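Local coordinates for bifunctional GH43-CE protein (Bacteroides eggerthii, PDB 6MLY), which probably hydrolyses xylan-type chains as a family 43 glycoside hydrolase with xylosidase-like activity and carries a second, carbohydrate esterase domain, at residues 83-88 with 356-361; 405-410 with 492-497. All coordinates share one frame; numbering follows the deposited sequence.

Both interactions involve the concanavalin A-like beta-sandwich, and their centres are about 14 Å apart. Interaction 1 comes first along the chain. It joins a loop of the family 43 region, just past helix 80-83, to the loop between strands 352-355 and 370-373 of the sandwich. Interaction 2 lies wholly within the sandwich and links strand 406-411 to the loop after strand 488-491. The two sandwich loops touch directly: Glu360 N lies 2.8 Å from Ala495 O, a probable hydrogen bond, and Thr356 packs on Ala495. The loop that meets the family 43 region therefore also touches the loop whose side chains pack on strand 406-411. Both interactions lie away from the predicted catalytic and sodium sites.

Interaction 1 (83-88 with 356-361); sequences NLDDGK and TGRMET
Arg358 reaches across to Leu84 and Asp85 and forms the middle of a salt-bridge network between two domains, Asp85-Arg358-Glu360. Residues 83-88 belong to the family 43 glycoside hydrolase region, and residues 356-361 to the concanavalin A-like sandwich. Neither segment is a regular helix or strand, and the nearest CA atoms, those of Asp85 and Arg358, are 10.2 Å apart. The long arginine side chain fills that distance. Its CG is anti to the backbone N (chi1 -178°), which extends the chain toward residues 83-88, and bends at chi2 and chi3 turn the guanidinium edge to its partners.

The bond from CA to CB of Asp85 points away from the other segment overall, yet its OD1 ends beside Arg358. OD1 lies in the guanidinium plane and makes a salt bridge of 2.7 Å to Arg358 NH2. The two side chains cross at about a right angle, their flat groups are 76° apart, and of the carboxylate oxygens only OD1 comes within contact distance. Leu84 contributes its backbone carbonyl, which accepts from both terminal nitrogens of Arg358. NH2 stands 34° out of the carbonyl plane, 2.7 Å from Leu84 O, and the bond from NH1 is weak. Lys367 also touches Arg358 and hydrogen-bonds to Asn83 O. On its own segment, Arg358 NH1 is held 3.1 Å from Glu360 OE2, which receives it through the syn lone pair.

Interaction 2 (405-410 with 492-497); sequences YGQVGV and FNYATK
Gln407 lies on strand 406-411, and its partners Phe492 and Tyr494 lie on the loop that follows strand 488-491. Backbone hydrogen bonds pair Gln407 with Val422 and Val408 with Leu398, on the strands to either side, while residues 492-497 form no regular strand. Strand 395-401 runs between strands 406-411 and 488-491 in the same antiparallel sheet. The loop therefore reaches strand 406-411 past an intervening neighbour, and side chains make the contact. Along the strand Gln407 points toward the loop and Val408 points away. Val408 packs instead on Phe444 of strand 441-449, in the other sheet.

The Gln407 chain is extended beyond CG (chi2 174°) and crosses Phe492 at about a right angle. CB and CG both lie 4.0 Å from Phe492 CZ. The amide lies roughly flat over one face of the Phe492 ring, the planes 24° apart and NE2 3.8 Å from CE2. Tyr494 comes from the opposite direction. Its ring is nearly coplanar with the amide, and NE2 meets it at the edge. Gln407 NE2 directs its N-H to Tyr494 OH over 3.4 Å, a nearly straight bond (170°) but a weak one because it is long.

Phe363, from the loop before strand 370-373, and Phe395 each meet the Phe492 ring edge-to-face, and Gln407 touches both of these phenylalanines. The three phenylalanine rings and the Gln407 side chain pack together. The arrangement belongs to the two-sheet concanavalin A-like beta-sandwich, with the Phe492 and Tyr494 side chains of a connecting loop lying against the face of one sheet turned away from the other.

Interaction 1 (83-88 with 356-361)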
ATOM      1  N   ASN A  83       2.473 -25.474 -10.730  1.00 77.92           N
ATOM      2  CA  ASN A  83       3.800 -25.131 -11.292  1.00 77.07           C
ATOM      3  C   ASN A  83       3.783 -23.813 -12.086  1.00 77.08           C
ATOM      4  O   ASN A  83       4.806 -23.456 -12.661  1.00 78.79           O
ATOM      5  CB  ASN A  83       4.324 -26.230 -12.222  1.00 76.85           C
ATOM      6  CG  ASN A  83       4.841 -27.453 -11.494  1.00 75.58           C
ATOM      7  OD1 ASN A  83       5.218 -27.382 -10.328  1.00 73.68           O
ATOM      8  ND2 ASN A  83       4.881 -28.576 -12.188  1.00 75.80           N
ATOM      9  N   LEU A  84       2.646 -23.105 -12.127  1.00 76.41           N
ATOM     10  CA  LEU A  84       2.461 -21.892 -12.962  1.00 76.44           C
ATOM     11  C   LEU A  84       2.903 -22.167 -14.407  1.00 77.57           C
ATOM     12  O   LEU A  84       3.679 -21.397 -14.981  1.00 77.73           O
ATOM     13  CB  LEU A  84       3.254 -20.712 -12.379  1.00 74.89           C
ATOM     14  CG  LEU A  84       2.750 -20.136 -11.057  1.00 73.26           C
ATOM     15  CD1 LEU A  84       3.713 -19.086 -10.533  1.00 72.17           C
ATOM     16  CD2 LEU A  84       1.356 -19.545 -11.197  1.00 73.93           C
ATOM     17  N   ASP A  85       2.404 -23.262 -14.988  1.00 78.12           N
ATOM     18  CA  ASP A  85       2.692 -23.625 -16.375  1.00 79.53           C
ATOM     19  C   ASP A  85       1.429 -23.404 -17.217  1.00 81.77           C
ATOM     20  O   ASP A  85       0.309 -23.468 -16.696  1.00 81.24           O
ATOM     21  CB  ASP A  85       3.188 -25.071 -16.493  1.00 78.90           C
ATOM     22  CG  ASP A  85       4.599 -25.315 -15.979  1.00 76.99           C
ATOM     23  OD1 ASP A  85       5.220 -24.356 -15.474  1.00 76.24           O
ATOM     24  OD2 ASP A  85       5.073 -26.466 -16.102  1.00 76.33           O
ATOM     25  N   ASP A  86       1.637 -23.118 -18.512  1.00 84.35           N
ATOM     26  CA  ASP A  86       0.583 -23.040 -19.535  1.00 86.06           C
ATOM     27  C   ASP A  86      -0.455 -21.974 -19.154  1.00 85.57           C
ATOM     28  O   ASP A  86      -1.645 -22.155 -19.412  1.00 87.72           O
ATOM     29  CB  ASP A  86      -0.104 -24.399 -19.737  1.00 87.28           C
ATOM     30  CG  ASP A  86       0.840 -25.590 -19.804  1.00 87.56           C
ATOM     31  OD1 ASP A  86       1.856 -25.498 -20.514  1.00 87.62           O
ATOM     32  OD2 ASP A  86       0.554 -26.610 -19.135  1.00 88.11           O
ATOM     33  N   GLY A  87      -0.005 -20.873 -18.543  1.00 83.41           N
ATOM     34  CA  GLY A  87      -0.911 -19.857 -18.021  1.00 84.91           C
ATOM     35  C   GLY A  87      -2.031 -20.480 -17.203  1.00 86.15           C
ATOM     36  O   GLY A  87      -3.204 -20.414 -17.576  1.00 87.89           O
ATOM     37  N   LYS A  88      -1.644 -21.136 -16.105  1.00 86.60           N
ATOM     38  CA  LYS A  88      -2.558 -21.672 -15.108  1.00 87.48           C
ATOM     39  C   LYS A  88      -1.995 -21.357 -13.719  1.00 85.92           C
ATOM     40  O   LYS A  88      -0.783 -21.220 -13.554  1.00 85.76           O
ATOM     41  CB  LYS A  88      -2.725 -23.186 -15.265  1.00 89.91           C
ATOM     42  CG  LYS A  88      -3.409 -23.645 -16.545  1.00 93.09           C
ATOM     43  CD  LYS A  88      -3.247 -25.129 -16.809  1.00 95.24           C
ATOM     44  CE  LYS A  88      -3.908 -25.588 -18.091  1.00 97.92           C
ATOM     45  NZ  LYS A  88      -3.580 -27.002 -18.393  1.00 99.04           N
ATOM     46  N   THR A 356      16.342 -15.837 -14.835  1.00 76.38           N
ATOM     47  CA  THR A 356      15.149 -16.016 -15.659  1.00 78.05           C
ATOM     48  C   THR A 356      15.171 -17.398 -16.331  1.00 77.75           C
ATOM     49  O   THR A 356      16.241 -17.959 -16.577  1.00 78.23           O
ATOM     50  CB  THR A 356      15.066 -14.885 -16.693  1.00 80.28           C
ATOM     51  OG1 THR A 356      14.800 -13.661 -16.003  1.00 82.26           O
ATOM     52  CG2 THR A 356      14.012 -15.123 -17.750  1.00 81.66           C
ATOM     53  N   GLY A 357      13.978 -17.932 -16.627  1.00 77.30           N
ATOM     54  CA  GLY A 357      13.826 -19.186 -17.375  1.00 77.52           C
ATOM     55  C   GLY A 357      12.824 -19.112 -18.523  1.00 78.58           C
ATOM     56  O   GLY A 357      12.873 -19.943 -19.432  1.00 78.83           O
ATOM     57  N   ARG A 358      11.921 -18.123 -18.494  1.00 78.58           N
ATOM     58  CA  ARG A 358      10.719 -18.111 -19.334  1.00 80.38           C
ATOM     59  C   ARG A 358      10.257 -16.660 -19.542  1.00 79.85           C
ATOM     60  O   ARG A 358      10.390 -15.823 -18.640  1.00 77.69           O
ATOM     61  CB  ARG A 358       9.646 -18.970 -18.654  1.00 79.99           C
ATOM     62  CG  ARG A 358       8.337 -19.096 -19.422  1.00 81.61           C
ATOM     63  CD  ARG A 358       7.124 -19.141 -18.505  1.00 81.07           C
ATOM     64  NE  ARG A 358       6.942 -20.432 -17.851  1.00 80.65           N
ATOM     65  CZ  ARG A 358       6.163 -20.647 -16.791  1.00 79.87           C
ATOM     66  NH1 ARG A 358       5.642 -19.630 -16.124  1.00 78.68           N
ATOM     67  NH2 ARG A 358       5.906 -21.884 -16.403  1.00 79.91           N
ATOM     68  N   MET A 359       9.724 -16.375 -20.739  1.00 81.86           N
ATOM     69  CA  MET A 359       9.120 -15.071 -21.076  1.00 82.13           C
ATOM     70  C   MET A 359       7.668 -15.057 -20.582  1.00 82.60           C
ATOM     71  O   MET A 359       6.913 -15.993 -20.848  1.00 84.16           O
ATOM     72  CB  MET A 359       9.129 -14.824 -22.587  1.00 83.30           C
ATOM     73  CG  MET A 359      10.511 -14.876 -23.207  1.00 84.38           C
ATOM     74  SD  MET A 359      10.468 -15.058 -25.009  1.00 87.27           S
ATOM     75  CE  MET A 359       9.576 -13.578 -25.488  1.00 87.40           C
ATOM     76  N   GLU A 360       7.282 -13.987 -19.879  1.00 81.96           N
ATOM     77  CA  GLU A 360       5.967 -13.892 -19.248  1.00 82.57           C
ATOM     78  C   GLU A 360       5.146 -12.772 -19.905  1.00 84.19           C
ATOM     79  O   GLU A 360       5.704 -11.828 -20.470  1.00 85.15           O
ATOM     80  CB  GLU A 360       6.128 -13.646 -17.747  1.00 81.40           C
ATOM     81  CG  GLU A 360       6.999 -14.679 -17.044  1.00 81.50           C
ATOM     82  CD  GLU A 360       6.382 -16.055 -16.812  1.00 82.21           C
ATOM     83  OE1 GLU A 360       5.255 -16.307 -17.303  1.00 83.71           O
ATOM     84  OE2 GLU A 360       7.037 -16.881 -16.133  1.00 82.59           O
ATOM     85  N   THR A 361       3.815 -12.909 -19.837  1.00 85.00           N
ATOM     86  CA  THR A 361       2.851 -11.870 -20.232  1.00 85.48           C
ATOM     87  C   THR A 361       2.174 -11.268 -18.993  1.00 82.96           C
ATOM     88  O   THR A 361       1.494 -10.251 -19.087  1.00 83.08           O
ATOM     89  CB  THR A 361       1.751 -12.433 -21.143  1.00 87.88           C
ATOM     90  OG1 THR A 361       2.276 -13.536 -21.883  1.00 90.73           O
ATOM     91  CG2 THR A 361       1.188 -11.391 -22.085  1.00 88.43           C
TER

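Interaction 2 (405-410 with 492-497)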
ATOM      1  N   TYR A 405      -1.671  -5.737  -7.177  1.00 78.04           N
ATOM      2  CA  TYR A 405      -0.293  -5.653  -6.682  1.00 77.49           C
ATOM      3  C   TYR A 405       0.276  -4.257  -6.943  1.00 78.00           C
ATOM      4  O   TYR A 405      -0.362  -3.441  -7.601  1.00 80.39           O
ATOM      5  CB  TYR A 405       0.593  -6.703  -7.360  1.00 77.07           C
ATOM      6  CG  TYR A 405       0.585  -6.667  -8.868  1.00 78.19           C
ATOM      7  CD1 TYR A 405      -0.201  -7.548  -9.594  1.00 79.04           C
ATOM      8  CD2 TYR A 405       1.358  -5.759  -9.576  1.00 78.46           C
ATOM      9  CE1 TYR A 405      -0.221  -7.528 -10.979  1.00 79.54           C
ATOM     10  CE2 TYR A 405       1.350  -5.727 -10.962  1.00 78.75           C
ATOM     11  CZ  TYR A 405       0.557  -6.616 -11.668  1.00 79.48           C
ATOM     12  OH  TYR A 405       0.531  -6.608 -13.033  1.00 78.84           O
ATOM     13  N   GLY A 406       1.491  -4.025  -6.429  1.00 75.93           N
ATOM     14  CA  GLY A 406       2.292  -2.843  -6.726  1.00 75.22           C
ATOM     15  C   GLY A 406       3.766  -3.194  -6.816  1.00 74.61           C
ATOM     16  O   GLY A 406       4.307  -3.785  -5.898  1.00 73.95           O
ATOM     17  N   GLN A 407       4.406  -2.813  -7.930  1.00 75.11           N
ATOM     18  CA  GLN A 407       5.814  -3.115  -8.208  1.00 73.59           C
ATOM     19  C   GLN A 407       6.663  -1.853  -8.041  1.00 72.01           C
ATOM     20  O   GLN A 407       6.140  -0.748  -7.999  1.00 71.20           O
ATOM     21  CB  GLN A 407       5.977  -3.660  -9.628  1.00 74.54           C
ATOM     22  CG  GLN A 407       5.303  -5.009  -9.834  1.00 75.61           C
ATOM     23  CD  GLN A 407       5.346  -5.470 -11.271  1.00 76.28           C
ATOM     24  OE1 GLN A 407       4.903  -4.772 -12.186  1.00 75.66           O
ATOM     25  NE2 GLN A 407       5.862  -6.674 -11.474  1.00 76.88           N
ATOM     26  N   VAL A 408       7.975  -2.064  -7.921  1.00 71.27           N
ATOM     27  CA  VAL A 408       8.996  -1.033  -8.072  1.00 71.39           C
ATOM     28  C   VAL A 408      10.324  -1.747  -8.341  1.00 72.68           C
ATOM     29  O   VAL A 408      10.760  -2.558  -7.515  1.00 73.23           O
ATOM     30  CB  VAL A 408       9.089  -0.098  -6.849  1.00 70.91           C
ATOM     31  CG1 VAL A 408       9.543  -0.822  -5.589  1.00 70.07           C
ATOM     32  CG2 VAL A 408       9.995   1.090  -7.129  1.00 71.13           C
ATOM     33  N   GLY A 409      10.941  -1.464  -9.497  1.00 72.72           N
ATOM     34  CA  GLY A 409      12.112  -2.215  -9.957  1.00 73.09           C
ATOM     35  C   GLY A 409      12.791  -1.598 -11.170  1.00 73.68           C
ATOM     36  O   GLY A 409      12.344  -0.585 -11.710  1.00 74.13           O
ATOM     37  N   VAL A 410      13.884  -2.243 -11.592  1.00 74.05           N
ATOM     38  CA  VAL A 410      14.693  -1.827 -12.727  1.00 75.11           C
ATOM     39  C   VAL A 410      14.277  -2.643 -13.956  1.00 76.63           C
ATOM     40  O   VAL A 410      14.633  -3.806 -14.087  1.00 77.60           O
ATOM     41  CB  VAL A 410      16.195  -1.991 -12.422  1.00 75.66           C
ATOM     42  CG1 VAL A 410      17.055  -1.840 -13.671  1.00 77.05           C
ATOM     43  CG2 VAL A 410      16.644  -1.021 -11.340  1.00 75.70           C
ATOM     44  N   PHE A 492      11.358 -10.238  -7.002  1.00 66.86           N
ATOM     45  CA  PHE A 492      11.032 -10.793  -8.321  1.00 67.38           C
ATOM     46  C   PHE A 492      12.103 -10.406  -9.348  1.00 68.03           C
ATOM     47  O   PHE A 492      12.944  -9.554  -9.085  1.00 68.31           O
ATOM     48  CB  PHE A 492       9.634 -10.347  -8.761  1.00 68.21           C
ATOM     49  CG  PHE A 492       9.479  -8.874  -9.042  1.00 68.94           C
ATOM     50  CD1 PHE A 492       9.121  -7.989  -8.036  1.00 68.86           C
ATOM     51  CD2 PHE A 492       9.663  -8.373 -10.322  1.00 70.01           C
ATOM     52  CE1 PHE A 492       8.964  -6.638  -8.304  1.00 69.30           C
ATOM     53  CE2 PHE A 492       9.509  -7.020 -10.588  1.00 70.33           C
ATOM     54  CZ  PHE A 492       9.162  -6.154  -9.577  1.00 69.97           C
ATOM     55  N   ASN A 493      12.051 -11.083 -10.502  1.00 68.37           N
ATOM     56  CA  ASN A 493      12.936 -10.881 -11.638  1.00 69.21           C
ATOM     57  C   ASN A 493      12.497 -11.806 -12.775  1.00 70.38           C
ATOM     58  O   ASN A 493      12.790 -12.996 -12.740  1.00 70.49           O
ATOM     59  CB  ASN A 493      14.407 -11.173 -11.321  1.00 69.16           C
ATOM     60  CG  ASN A 493      15.305 -11.029 -12.535  1.00 70.25           C
ATOM     61  OD1 ASN A 493      14.947 -10.363 -13.508  1.00 71.20           O
ATOM     62  ND2 ASN A 493      16.474 -11.647 -12.494  1.00 70.73           N
ATOM     63  N   TYR A 494      11.833 -11.250 -13.793  1.00 71.35           N
ATOM     64  CA  TYR A 494      11.312 -12.057 -14.889  1.00 72.54           C
ATOM     65  C   TYR A 494      11.491 -11.342 -16.226  1.00 74.05           C
ATOM     66  O   TYR A 494      11.623 -10.133 -16.260  1.00 74.58           O
ATOM     67  CB  TYR A 494       9.833 -12.360 -14.675  1.00 72.70           C
ATOM     68  CG  TYR A 494       8.936 -11.151 -14.651  1.00 72.70           C
ATOM     69  CD1 TYR A 494       8.114 -10.855 -15.724  1.00 73.60           C
ATOM     70  CD2 TYR A 494       8.883 -10.319 -13.544  1.00 72.19           C
ATOM     71  CE1 TYR A 494       7.269  -9.759 -15.707  1.00 73.83           C
ATOM     72  CE2 TYR A 494       8.040  -9.220 -13.507  1.00 72.30           C
ATOM     73  CZ  TYR A 494       7.226  -8.941 -14.592  1.00 73.17           C
ATOM     74  OH  TYR A 494       6.387  -7.865 -14.567  1.00 73.73           O
ATOM     75  N   ALA A 495      11.437 -12.129 -17.307  1.00 76.14           N
ATOM     76  CA  ALA A 495      11.687 -11.668 -18.663  1.00 78.65           C
ATOM     77  C   ALA A 495      10.377 -11.559 -19.453  1.00 81.68           C
ATOM     78  O   ALA A 495       9.447 -12.341 -19.236  1.00 83.32           O
ATOM     79  CB  ALA A 495      12.640 -12.614 -19.346  1.00 79.96           C
ATOM     80  N   THR A 496      10.338 -10.584 -20.372  1.00 82.76           N
ATOM     81  CA  THR A 496       9.270 -10.426 -21.358  1.00 84.35           C
ATOM     82  C   THR A 496       9.774 -10.798 -22.761  1.00 86.31           C
ATOM     83  O   THR A 496       8.977 -11.226 -23.595  1.00 88.30           O
ATOM     84  CB  THR A 496       8.708  -8.997 -21.353  1.00 84.15           C
ATOM     85  OG1 THR A 496       9.765  -8.093 -21.679  1.00 84.19           O
ATOM     86  CG2 THR A 496       8.096  -8.607 -20.026  1.00 83.68           C
ATOM     87  N   LYS A 497      11.080 -10.626 -23.017  1.00 86.53           N
ATOM     88  CA  LYS A 497      11.649 -10.770 -24.368  1.00 88.21           C
ATOM     89  C   LYS A 497      12.784 -11.809 -24.412  1.00 88.46           C
ATOM     90  O   LYS A 497      12.893 -12.542 -25.401  1.00 89.63           O
ATOM     91  CB  LYS A 497      12.128  -9.410 -24.887  1.00 88.69           C
ATOM     92  CG  LYS A 497      11.045  -8.566 -25.547  1.00 89.08           C
ATOM     93  CD  LYS A 497      11.540  -7.258 -26.129  1.00 89.50           C
ATOM     94  CE  LYS A 497      11.546  -6.123 -25.126  1.00 87.69           C
ATOM     95  NZ  LYS A 497      11.885  -4.831 -25.763  1.00 88.04           N
TER